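Local atomic coordinates of insecticidal Delta-Endotoxin Cry8Ea1 (Bacillus Thuringiensis, PDB entry 3EB7), a protein that is an insecticidal crystal toxin active against larvae of the beetle Holotrichia parallela, probably acting by forming pores in midgut cell membranes. Residues 508-520 with 556-570. Residues are numbered along the deposited sequence; the frame is centred on the assembly and turned at random.
Sequences SVDFDLDVVRGGT and NQAQDTLKISVRNFS
Asp512, Asp514 and Val516 form hydrogen-bonded pairs with Arg567, Ser565 and Lys563, which fixes strands 511-517 and 559-567 as antiparallel neighbours, their short axes 161° apart. Val516 N reaches Lys563 O at 2.8 Å and nearly straight, whereas the return bonds from the Arg567 and Lys563 amides are weak. Beyond the strand, Ser570 closes one end twice: its N donates to Asp510 O, and its OG accepts from Asp510 N at 3.0 Å.

Apolar contacts lie on the face of Leu513, Val515, Ile564 and Val566. Leu513 CD1 meets Ile564 CG2 at 3.7 Å, while the Val515 and Ile564 side chains lie alongside, Val515 CG2 3.9 Å from Ile564 CD1. Phe511 CD1 touches Val566 CG1 at 3.8 Å, and Ile580 of strand 578-588 packs on Ile564 and Val566, evidence that this side faces the domain core.

The other face is mostly polar, Val516 excepted. With CG set between its own backbone N and carbonyl carbon (chi1 45°), Asp514 brings OD2 to 3.5 Å from Arg567 NH1; no guanidinium N-H is aimed at the oxygen, so charge alone holds this salt bridge. Asn568 ND2 hydrogen-bonds to Asp512 OD2 (3.3 Å) from above the carboxylate plane, while Asp512 OD1 forms a salt bridge with Arg526.

At the hairpin end, Asn556 OD1 sits 3.5 Å above the centre of the Arg517 guanidinium, whose NE is bonded to Thr554 O. The type I' turn from Arg517 to Thr520 leads into outermost strand 520-527; 559-567 lies between 511-517 and 482-491, in the C-terminal beta-sandwich domain characteristic of three-domain Cry toxins.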
ATOM      1  N   SER A 508     -23.736  -2.874  -8.391  1.00 20.94           N
ATOM      2  CA  SER A 508     -24.592  -3.713  -9.218  1.00 21.03           C
ATOM      3  C   SER A 508     -25.979  -3.061  -9.419  1.00 21.00           C
ATOM      4  O   SER A 508     -26.826  -3.624 -10.101  1.00 21.08           O
ATOM      5  CB  SER A 508     -24.766  -5.086  -8.557  1.00 21.17           C
ATOM      6  OG  SER A 508     -25.232  -4.934  -7.218  1.00 20.38           O
ATOM      7  N   VAL A 509     -26.199  -1.882  -8.829  1.00 20.80           N
ATOM      8  CA  VAL A 509     -27.503  -1.200  -8.853  1.00 20.42           C
ATOM      9  C   VAL A 509     -27.353   0.293  -9.138  1.00 21.33           C
ATOM     10  O   VAL A 509     -26.276   0.835  -8.923  1.00 21.64           O
ATOM     11  CB  VAL A 509     -28.304  -1.393  -7.523  1.00 19.84           C
ATOM     12  CG1 VAL A 509     -28.692  -2.823  -7.360  1.00 18.03           C
ATOM     13  CG2 VAL A 509     -27.540  -0.837  -6.290  1.00 16.29           C
ATOM     14  N   ASP A 510     -28.412   0.939  -9.645  1.00 21.91           N
ATOM     15  CA  ASP A 510     -28.459   2.407  -9.744  1.00 22.68           C
ATOM     16  C   ASP A 510     -28.918   2.898  -8.353  1.00 22.45           C
ATOM     17  O   ASP A 510     -29.633   2.178  -7.686  1.00 22.25           O
ATOM     18  CB  ASP A 510     -29.466   2.930 -10.799  1.00 22.97           C
ATOM     19  CG  ASP A 510     -29.371   2.233 -12.176  1.00 26.66           C
ATOM     20  OD1 ASP A 510     -30.464   1.964 -12.783  1.00 31.62           O
ATOM     21  OD2 ASP A 510     -28.251   1.965 -12.685  1.00 27.00           O
ATOM     22  N   PHE A 511     -28.542   4.123  -7.940  1.00 22.35           N
ATOM     23  CA  PHE A 511     -28.770   4.605  -6.575  1.00 22.04           C
ATOM     24  C   PHE A 511     -28.705   6.120  -6.516  1.00 23.07           C
ATOM     25  O   PHE A 511     -28.078   6.777  -7.348  1.00 22.97           O
ATOM     26  CB  PHE A 511     -27.729   4.019  -5.572  1.00 22.07           C
ATOM     27  CG  PHE A 511     -26.300   4.349  -5.915  1.00 22.86           C
ATOM     28  CD1 PHE A 511     -25.617   5.347  -5.234  1.00 24.23           C
ATOM     29  CD2 PHE A 511     -25.641   3.698  -6.983  1.00 22.64           C
ATOM     30  CE1 PHE A 511     -24.288   5.682  -5.605  1.00 22.86           C
ATOM     31  CE2 PHE A 511     -24.347   4.017  -7.334  1.00 20.82           C
ATOM     32  CZ  PHE A 511     -23.677   5.023  -6.646  1.00 21.99           C
ATOM     33  N   ASP A 512     -29.360   6.665  -5.500  1.00 23.73           N
ATOM     34  CA  ASP A 512     -29.264   8.060  -5.131  1.00 25.11           C
ATOM     35  C   ASP A 512     -28.019   8.303  -4.215  1.00 24.78           C
ATOM     36  O   ASP A 512     -27.792   7.574  -3.265  1.00 24.50           O
ATOM     37  CB  ASP A 512     -30.561   8.451  -4.398  1.00 25.31           C
ATOM     38  CG  ASP A 512     -31.761   8.663  -5.353  1.00 29.81           C
ATOM     39  OD1 ASP A 512     -31.591   8.603  -6.598  1.00 34.16           O
ATOM     40  OD2 ASP A 512     -32.887   8.936  -4.848  1.00 32.10           O
ATOM     41  N   LEU A 513     -27.223   9.321  -4.509  1.00 24.70           N
ATOM     42  CA  LEU A 513     -26.073   9.643  -3.690  1.00 25.16           C
ATOM     43  C   LEU A 513     -26.113  11.113  -3.330  1.00 25.43           C
ATOM     44  O   LEU A 513     -26.338  11.940  -4.177  1.00 25.66           O
ATOM     45  CB  LEU A 513     -24.745   9.319  -4.409  1.00 24.75           C
ATOM     46  CG  LEU A 513     -23.451   9.508  -3.579  1.00 23.68           C
ATOM     47  CD1 LEU A 513     -22.361   8.541  -4.028  1.00 23.01           C
ATOM     48  CD2 LEU A 513     -22.937  10.971  -3.578  1.00 23.13           C
ATOM     49  N   ASP A 514     -25.904  11.439  -2.066  1.00 25.68           N
ATOM     50  CA  ASP A 514     -25.527  12.803  -1.768  1.00 26.34           C
ATOM     51  C   ASP A 514     -24.348  12.968  -0.810  1.00 25.68           C
ATOM     52  O   ASP A 514     -23.982  12.062  -0.040  1.00 25.21           O
ATOM     53  CB  ASP A 514     -26.706  13.595  -1.291  1.00 27.73           C
ATOM     54  CG  ASP A 514     -27.487  12.861  -0.304  1.00 31.36           C
ATOM     55  OD1 ASP A 514     -26.875  12.497   0.726  1.00 36.43           O
ATOM     56  OD2 ASP A 514     -28.695  12.635  -0.558  1.00 35.44           O
ATOM     57  N   VAL A 515     -23.772  14.152  -0.929  1.00 24.85           N
ATOM     58  CA  VAL A 515     -22.624  14.606  -0.179  1.00 24.32           C
ATOM     59  C   VAL A 515     -23.128  15.610   0.848  1.00 24.19           C
ATOM     60  O   VAL A 515     -23.734  16.612   0.490  1.00 23.59           O
ATOM     61  CB  VAL A 515     -21.648  15.311  -1.139  1.00 24.11           C
ATOM     62  CG1 VAL A 515     -20.356  15.708  -0.416  1.00 22.71           C
ATOM     63  CG2 VAL A 515     -21.364  14.388  -2.330  1.00 22.91           C
ATOM     64  N   VAL A 516     -22.922  15.293   2.120  1.00 24.38           N
ATOM     65  CA  VAL A 516     -23.302  16.164   3.217  1.00 24.43           C
ATOM     66  C   VAL A 516     -22.007  16.839   3.763  1.00 25.19           C
ATOM     67  O   VAL A 516     -21.033  16.185   4.207  1.00 25.11           O
ATOM     68  CB  VAL A 516     -24.080  15.344   4.298  1.00 24.78           C
ATOM     69  CG1 VAL A 516     -24.520  16.197   5.469  1.00 22.65           C
ATOM     70  CG2 VAL A 516     -25.279  14.597   3.676  1.00 23.96           C
ATOM     71  N   ARG A 517     -21.989  18.154   3.673  1.00 25.64           N
ATOM     72  CA  ARG A 517     -20.887  18.947   4.171  1.00 26.53           C
ATOM     73  C   ARG A 517     -21.310  19.719   5.417  1.00 27.41           C
ATOM     74  O   ARG A 517     -22.304  20.480   5.408  1.00 26.91           O
ATOM     75  CB  ARG A 517     -20.356  19.906   3.101  1.00 25.97           C
ATOM     76  CG  ARG A 517     -19.085  20.642   3.547  1.00 27.74           C
ATOM     77  CD  ARG A 517     -19.378  21.925   4.301  1.00 25.09           C
ATOM     78  NE  ARG A 517     -19.715  23.015   3.379  1.00 29.05           N
ATOM     79  CZ  ARG A 517     -20.943  23.506   3.187  1.00 28.74           C
ATOM     80  NH1 ARG A 517     -21.998  23.018   3.847  1.00 28.65           N
ATOM     81  NH2 ARG A 517     -21.116  24.501   2.341  1.00 27.03           N
ATOM     82  N   GLY A 518     -20.521  19.543   6.481  1.00 28.49           N
ATOM     83  CA  GLY A 518     -20.797  20.168   7.758  1.00 29.10           C
ATOM     84  C   GLY A 518     -22.195  19.921   8.315  1.00 30.03           C
ATOM     85  O   GLY A 518     -22.663  20.700   9.143  1.00 30.57           O
ATOM     86  N   GLY A 519     -22.866  18.856   7.879  1.00 30.54           N
ATOM     87  CA  GLY A 519     -24.250  18.581   8.298  1.00 31.31           C
ATOM     88  C   GLY A 519     -25.337  18.896   7.262  1.00 31.64           C
ATOM     89  O   GLY A 519     -26.482  18.434   7.373  1.00 32.26           O
ATOM     90  N   THR A 520     -24.979  19.648   6.230  1.00 31.28           N
ATOM     91  CA  THR A 520     -25.932  20.004   5.192  1.00 31.20           C
ATOM     92  C   THR A 520     -25.539  19.476   3.800  1.00 30.71           C
ATOM     93  O   THR A 520     -24.360  19.382   3.489  1.00 30.70           O
ATOM     94  CB  THR A 520     -26.252  21.527   5.211  1.00 31.71           C
ATOM     95  OG1 THR A 520     -26.251  22.033   3.884  1.00 34.88           O
ATOM     96  CG2 THR A 520     -25.239  22.301   6.018  1.00 30.81           C
ATOM     97  N   ASN A 556     -17.256  25.359   5.538  1.00 30.35           N
ATOM     98  CA  ASN A 556     -17.661  26.343   6.515  1.00 31.17           C
ATOM     99  C   ASN A 556     -16.467  26.799   7.373  1.00 31.97           C
ATOM    100  O   ASN A 556     -16.320  27.995   7.694  1.00 31.54           O
ATOM    101  CB  ASN A 556     -18.748  25.746   7.418  1.00 30.93           C
ATOM    102  CG  ASN A 556     -20.025  25.371   6.665  1.00 32.53           C
ATOM    103  OD1 ASN A 556     -20.341  25.950   5.631  1.00 33.76           O
ATOM    104  ND2 ASN A 556     -20.782  24.415   7.213  1.00 33.49           N
ATOM    105  N   GLN A 557     -15.626  25.848   7.770  1.00 31.61           N
ATOM    106  CA  GLN A 557     -14.511  26.182   8.644  1.00 31.88           C
ATOM    107  C   GLN A 557     -13.325  25.266   8.411  1.00 31.81           C
ATOM    108  O   GLN A 557     -13.415  24.341   7.576  1.00 31.31           O
ATOM    109  CB  GLN A 557     -14.938  26.227  10.116  1.00 31.96           C
ATOM    110  CG  GLN A 557     -15.004  24.929  10.815  1.00 35.29           C
ATOM    111  CD  GLN A 557     -16.361  24.280  10.763  1.00 41.72           C
ATOM    112  OE1 GLN A 557     -16.988  24.198   9.708  1.00 43.70           O
ATOM    113  NE2 GLN A 557     -16.823  23.784  11.914  1.00 42.30           N
ATOM    114  N   ALA A 558     -12.225  25.553   9.129  1.00 31.51           N
ATOM    115  CA  ALA A 558     -10.952  24.849   8.968  1.00 30.79           C
ATOM    116  C   ALA A 558     -11.092  23.362   9.331  1.00 30.37           C
ATOM    117  O   ALA A 558     -10.512  22.498   8.690  1.00 30.11           O
ATOM    118  CB  ALA A 558      -9.870  25.527   9.784  1.00 30.81           C
ATOM    119  N   GLN A 559     -11.908  23.084  10.335  1.00 30.72           N
ATOM    120  CA  GLN A 559     -12.177  21.740  10.779  1.00 31.49           C
ATOM    121  C   GLN A 559     -13.607  21.458  10.352  1.00 31.47           C
ATOM    122  O   GLN A 559     -14.540  21.894  11.025  1.00 32.08           O
ATOM    123  CB  GLN A 559     -12.060  21.659  12.304  1.00 31.99           C
ATOM    124  CG  GLN A 559     -10.632  21.496  12.834  1.00 34.49           C
ATOM    125  CD  GLN A 559      -9.820  22.764  12.728  1.00 39.38           C
ATOM    126  OE1 GLN A 559     -10.017  23.707  13.526  1.00 41.50           O
ATOM    127  NE2 GLN A 559      -8.875  22.805  11.746  1.00 40.13           N
ATOM    128  N   ASP A 560     -13.772  20.773   9.215  1.00 30.51           N
ATOM    129  CA  ASP A 560     -15.090  20.496   8.640  1.00 30.04           C
ATOM    130  C   ASP A 560     -15.311  18.984   8.469  1.00 30.24           C
ATOM    131  O   ASP A 560     -14.408  18.171   8.729  1.00 30.55           O
ATOM    132  CB  ASP A 560     -15.283  21.270   7.310  1.00 29.70           C
ATOM    133  CG  ASP A 560     -16.706  21.881   7.161  1.00 28.60           C
ATOM    134  OD1 ASP A 560     -17.701  21.368   7.704  1.00 26.27           O
ATOM    135  OD2 ASP A 560     -16.843  22.883   6.466  1.00 27.09           O
ATOM    136  N   THR A 561     -16.523  18.600   8.096  1.00 29.72           N
ATOM    137  CA  THR A 561     -16.825  17.194   7.933  1.00 29.31           C
ATOM    138  C   THR A 561     -17.391  16.959   6.566  1.00 27.93           C
ATOM    139  O   THR A 561     -17.890  17.881   5.952  1.00 27.09           O
ATOM    140  CB  THR A 561     -17.839  16.687   8.951  1.00 29.37           C
ATOM    141  OG1 THR A 561     -18.991  17.503   8.871  1.00 32.20           O
ATOM    142  CG2 THR A 561     -17.290  16.766  10.356  1.00 29.86           C
ATOM    143  N   LEU A 562     -17.279  15.712   6.100  1.00 26.90           N
ATOM    144  CA  LEU A 562     -17.903  15.259   4.872  1.00 25.95           C
ATOM    145  C   LEU A 562     -18.562  13.916   5.147  1.00 26.06           C
ATOM    146  O   LEU A 562     -18.115  13.153   5.995  1.00 25.38           O
ATOM    147  CB  LEU A 562     -16.846  15.133   3.798  1.00 25.62           C
ATOM    148  CG  LEU A 562     -16.985  15.833   2.433  1.00 27.12           C
ATOM    149  CD1 LEU A 562     -17.686  17.209   2.460  1.00 20.83           C
ATOM    150  CD2 LEU A 562     -15.580  15.953   1.802  1.00 26.70           C
ATOM    151  N   LYS A 563     -19.638  13.614   4.438  1.00 26.44           N
ATOM    152  CA  LYS A 563     -20.339  12.360   4.674  1.00 27.01           C
ATOM    153  C   LYS A 563     -21.089  12.017   3.405  1.00 26.90           C
ATOM    154  O   LYS A 563     -21.689  12.892   2.802  1.00 27.31           O
ATOM    155  CB  LYS A 563     -21.287  12.475   5.893  1.00 27.06           C
ATOM    156  CG  LYS A 563     -22.108  11.211   6.183  1.00 27.44           C
ATOM    157  CD  LYS A 563     -23.063  11.451   7.309  1.00 28.75           C
ATOM    158  CE  LYS A 563     -24.452  11.183   6.836  1.00 33.55           C
ATOM    159  NZ  LYS A 563     -25.553  11.955   7.498  1.00 36.25           N
ATOM    160  N   ILE A 564     -21.016  10.755   2.990  1.00 26.36           N
ATOM    161  CA  ILE A 564     -21.644  10.332   1.762  1.00 25.19           C
ATOM    162  C   ILE A 564     -22.821   9.463   2.142  1.00 25.09           C
ATOM    163  O   ILE A 564     -22.701   8.568   2.991  1.00 23.89           O
ATOM    164  CB  ILE A 564     -20.659   9.553   0.815  1.00 25.76           C
ATOM    165  CG1 ILE A 564     -19.401  10.373   0.446  1.00 24.71           C
ATOM    166  CG2 ILE A 564     -21.369   9.070  -0.460  1.00 26.65           C
ATOM    167  CD1 ILE A 564     -19.658  11.793  -0.027  1.00 24.10           C
ATOM    168  N   SER A 565     -23.969   9.747   1.531  1.00 25.22           N
ATOM    169  CA  SER A 565     -25.188   8.970   1.774  1.00 24.97           C
ATOM    170  C   SER A 565     -25.672   8.318   0.492  1.00 24.21           C
ATOM    171  O   SER A 565     -25.697   8.979  -0.568  1.00 23.46           O
ATOM    172  CB  SER A 565     -26.273   9.897   2.325  1.00 25.37           C
ATOM    173  OG  SER A 565     -25.906  10.369   3.617  1.00 28.73           O
ATOM    174  N   VAL A 566     -26.023   7.028   0.578  1.00 23.56           N
ATOM    175  CA  VAL A 566     -26.625   6.302  -0.545  1.00 23.17           C
ATOM    176  C   VAL A 566     -28.034   5.728  -0.185  1.00 24.70           C
ATOM    177  O   VAL A 566     -28.300   5.311   0.964  1.00 24.70           O
ATOM    178  CB  VAL A 566     -25.682   5.222  -1.215  1.00 23.09           C
ATOM    179  CG1 VAL A 566     -24.355   5.852  -1.680  1.00 21.01           C
ATOM    180  CG2 VAL A 566     -25.466   4.002  -0.306  1.00 21.78           C
ATOM    181  N   ARG A 567     -28.902   5.707  -1.195  1.00 24.65           N
ATOM    182  CA  ARG A 567     -30.337   5.621  -1.029  1.00 26.25           C
ATOM    183  C   ARG A 567     -30.996   5.110  -2.333  1.00 25.60           C
ATOM    184  O   ARG A 567     -30.392   5.171  -3.409  1.00 24.11           O
ATOM    185  CB  ARG A 567     -30.797   7.051  -0.760  1.00 26.87           C
ATOM    186  CG  ARG A 567     -32.110   7.221  -0.128  1.00 31.67           C
ATOM    187  CD  ARG A 567     -32.334   8.683   0.149  1.00 36.80           C
ATOM    188  NE  ARG A 567     -31.370   9.149   1.135  1.00 44.13           N
ATOM    189  CZ  ARG A 567     -31.080  10.429   1.391  1.00 48.39           C
ATOM    190  NH1 ARG A 567     -31.683  11.417   0.722  1.00 48.93           N
ATOM    191  NH2 ARG A 567     -30.167  10.717   2.321  1.00 47.72           N
ATOM    192  N   ASN A 568     -32.229   4.616  -2.218  1.00 26.09           N
ATOM    193  CA  ASN A 568     -33.117   4.373  -3.365  1.00 26.11           C
ATOM    194  C   ASN A 568     -32.484   3.476  -4.412  1.00 25.57           C
ATOM    195  O   ASN A 568     -32.290   3.869  -5.565  1.00 24.99           O
ATOM    196  CB  ASN A 568     -33.560   5.732  -3.973  1.00 26.93           C
ATOM    197  CG  ASN A 568     -34.812   5.622  -4.864  1.00 30.57           C
ATOM    198  OD1 ASN A 568     -35.587   4.652  -4.773  1.00 35.15           O
ATOM    199  ND2 ASN A 568     -35.020   6.630  -5.721  1.00 31.50           N
ATOM    200  N   PHE A 569     -32.127   2.273  -3.986  1.00 25.64           N
ATOM    201  CA  PHE A 569     -31.471   1.294  -4.837  1.00 25.65           C
ATOM    202  C   PHE A 569     -32.463   0.813  -5.909  1.00 26.45           C
ATOM    203  O   PHE A 569     -33.598   0.471  -5.573  1.00 26.67           O
ATOM    204  CB  PHE A 569     -31.019   0.097  -3.996  1.00 24.37           C
ATOM    205  CG  PHE A 569     -29.765   0.331  -3.148  1.00 25.08           C
ATOM    206  CD1 PHE A 569     -29.003  -0.764  -2.708  1.00 24.85           C
ATOM    207  CD2 PHE A 569     -29.341   1.614  -2.789  1.00 24.50           C
ATOM    208  CE1 PHE A 569     -27.867  -0.565  -1.906  1.00 24.32           C
ATOM    209  CE2 PHE A 569     -28.222   1.810  -1.991  1.00 21.19           C
ATOM    210  CZ  PHE A 569     -27.500   0.723  -1.543  1.00 22.36           C
ATOM    211  N   SER A 570     -32.034   0.742  -7.173  1.00 27.07           N
ATOM    212  CA  SER A 570     -32.871   0.199  -8.258  1.00 27.88           C
ATOM    213  C   SER A 570     -33.295  -1.285  -8.103  1.00 29.12           C
ATOM    214  O   SER A 570     -34.123  -1.784  -8.859  1.00 30.06           O
ATOM    215  CB  SER A 570     -32.152   0.368  -9.585  1.00 27.73           C
ATOM    216  OG  SER A 570     -31.033  -0.496  -9.657  1.00 25.93           O
TER
HETATM  217  O   HOH W   1     -28.805  10.104  -0.549  1.00 39.43           O
HETATM  218  O   HOH W   2     -21.028  16.376   7.379  1.00 32.68           O